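Local structure of putative Chlorite dismutase TA0507 (3DTZ) at residues 91-94 and 95-98. The protein is of unknown function but belongs to the chlorite dismutase family, whose members are generally assigned heme binding and oxidoreductase activity. Residues are numbered along the deposited sequence; the frame is centred on the assembly and turned at random.
Sequences MILA and KERV
The carboxylate of E96 lies against the side chain of I92, one helical turn earlier, and the two side chains cross at a slant. I92 offers its longer branch: with CG1 anti to the backbone N (chi1 -179°), that branch reaches up the helix until CG1 is 3.8 Å from OE2 of E96, with CD1 of I92 almost as near. E96 starts beside its own backbone N and runs on extended, which brings its CG just beyond the carbonyl oxygen of I92, 3.4 Å from that O. The carboxylate spans the two aliphatic neighbours, OE2 facing I92 and OE1 turned to L93, where it stands 4.2 Å from CD2. OE1 also makes a salt bridge to R71 of the second subunit, while F242 and S72 of that subunit pack on E96 and I92. Were E96 an alanine, R71 of the second subunit would probably lose its carboxylate mate, and I92 the carboxylate that lies against CG1.

K95 sends NZ to the same subunit, where the backbone oxygens of S72 and S77 take hydrogen bonds from it. On another face of the helix, A94 and V98 rest on F58 of helix 41-60, and M91 and V98 touch strand 25-33. The R97 side chain packs on I54 and F57 of helix 41-60, its CB 3.3 Å from the O of L93.

Beneath these side chains the backbone closes four i to i+4 bonds, the straightest from V98 N to A94 O at 3.0 Å, with an N-H...O angle of 177°. Helix 88-102 packs on helix 41-60 and strands 25-33 and 79-85, with another face against the second subunit; it is the second helix of a ferredoxin-like beta-alpha-beta-beta-alpha-beta unit, as in chlorite dismutase relatives.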
HETATM    1  N   MSE D  91      14.513  17.160  19.394  1.00 14.44           N
HETATM    2  CA  MSE D  91      13.450  16.473  18.644  1.00 13.87           C
HETATM    3  C   MSE D  91      13.931  15.084  18.193  1.00 14.90           C
HETATM    4  O   MSE D  91      13.190  14.100  18.283  1.00 14.87           O
HETATM    5  CB  MSE D  91      12.959  17.321  17.445  1.00 14.44           C
HETATM    6  CG  MSE D  91      12.251  18.647  17.861  1.00 13.01           C
HETATM    7 SE   MSE D  91      10.729  18.346  19.048  0.75 17.81          SE
HETATM    8  CE  MSE D  91       9.439  17.660  17.802  1.00 17.05           C
ATOM      9  N   ILE D  92      15.164  15.004  17.704  1.00 14.51           N
ATOM     10  CA  ILE D  92      15.675  13.688  17.255  1.00 14.81           C
ATOM     11  C   ILE D  92      15.942  12.775  18.478  1.00 14.43           C
ATOM     12  O   ILE D  92      15.634  11.573  18.456  1.00 13.09           O
ATOM     13  CB  ILE D  92      16.894  13.816  16.299  1.00 15.14           C
ATOM     14  CG1 ILE D  92      17.374  12.411  15.849  1.00 15.47           C
ATOM     15  CG2 ILE D  92      18.040  14.604  16.911  1.00 14.89           C
ATOM     16  CD1 ILE D  92      16.321  11.667  15.090  1.00 15.98           C
ATOM     17  N   LEU D  93      16.462  13.357  19.556  1.00 13.39           N
ATOM     18  CA  LEU D  93      16.673  12.592  20.820  1.00 14.35           C
ATOM     19  C   LEU D  93      15.376  12.000  21.384  1.00 14.20           C
ATOM     20  O   LEU D  93      15.343  10.843  21.867  1.00 14.60           O
ATOM     21  CB  LEU D  93      17.346  13.485  21.867  1.00 14.60           C
ATOM     22  CG  LEU D  93      18.842  13.680  21.629  1.00 15.58           C
ATOM     23  CD1 LEU D  93      19.356  14.776  22.514  1.00 16.06           C
ATOM     24  CD2 LEU D  93      19.615  12.357  21.873  1.00 16.16           C
ATOM     25  N   ALA D  94      14.309  12.786  21.304  1.00 13.63           N
ATOM     26  CA  ALA D  94      12.987  12.354  21.782  1.00 13.68           C
ATOM     27  C   ALA D  94      12.479  11.210  20.916  1.00 12.99           C
ATOM     28  O   ALA D  94      12.037  10.198  21.434  1.00 12.55           O
ATOM     29  CB  ALA D  94      12.012  13.515  21.736  1.00 13.62           C
ATOM     30  N   LYS D  95      12.593  11.359  19.594  1.00 12.50           N
ATOM     31  CA  LYS D  95      12.124  10.284  18.688  1.00 12.84           C
ATOM     32  C   LYS D  95      12.895   8.986  18.973  1.00 11.52           C
ATOM     33  O   LYS D  95      12.315   7.906  19.073  1.00 11.49           O
ATOM     34  CB  LYS D  95      12.234  10.714  17.218  1.00 12.25           C
ATOM     35  CG  LYS D  95      11.844   9.590  16.192  1.00 11.89           C
ATOM     36  CD  LYS D  95      13.108   8.808  15.775  1.00 13.30           C
ATOM     37  CE  LYS D  95      12.781   7.702  14.730  1.00 11.51           C
ATOM     38  NZ  LYS D  95      14.056   7.132  14.214  1.00 10.68           N
ATOM     39  N   GLU D  96      14.198   9.091  19.153  1.00 12.00           N
ATOM     40  CA  GLU D  96      15.019   7.890  19.390  1.00 12.56           C
ATOM     41  C   GLU D  96      14.722   7.241  20.738  1.00 12.92           C
ATOM     42  O   GLU D  96      14.740   6.020  20.844  1.00 12.46           O
ATOM     43  CB  GLU D  96      16.489   8.220  19.310  1.00 12.84           C
ATOM     44  CG  GLU D  96      16.905   8.484  17.864  1.00 15.33           C
ATOM     45  CD  GLU D  96      18.273   9.105  17.753  1.00 17.34           C
ATOM     46  OE1 GLU D  96      18.786   9.713  18.739  1.00 18.35           O
ATOM     47  OE2 GLU D  96      18.817   8.991  16.642  1.00 17.91           O
ATOM     48  N   ARG D  97      14.438   8.080  21.728  1.00 12.16           N
ATOM     49  CA  ARG D  97      14.092   7.612  23.061  1.00 13.85           C
ATOM     50  C   ARG D  97      12.786   6.802  23.042  1.00 13.78           C
ATOM     51  O   ARG D  97      12.712   5.705  23.621  1.00 14.11           O
ATOM     52  CB  ARG D  97      13.931   8.820  23.993  1.00 15.00           C
ATOM     53  CG  ARG D  97      13.445   8.477  25.421  1.00 16.47           C
ATOM     54  CD  ARG D  97      14.510   7.752  26.216  1.00 22.55           C
ATOM     55  NE  ARG D  97      14.081   7.543  27.613  1.00 27.12           N
ATOM     56  CZ  ARG D  97      13.225   6.595  27.985  1.00 29.04           C
ATOM     57  NH1 ARG D  97      12.725   5.766  27.082  1.00 29.59           N
ATOM     58  NH2 ARG D  97      12.885   6.455  29.258  1.00 31.15           N
ATOM     59  N   VAL D  98      11.750   7.386  22.453  1.00 13.67           N
ATOM     60  CA  VAL D  98      10.453   6.727  22.317  1.00 14.63           C
ATOM     61  C   VAL D  98      10.626   5.430  21.474  1.00 14.03           C
ATOM     62  O   VAL D  98      10.199   4.351  21.866  1.00 13.49           O
ATOM     63  CB  VAL D  98       9.392   7.663  21.726  1.00 15.87           C
ATOM     64  CG1 VAL D  98       8.084   6.870  21.452  1.00 17.48           C
ATOM     65  CG2 VAL D  98       9.130   8.841  22.708  1.00 14.56           C
TER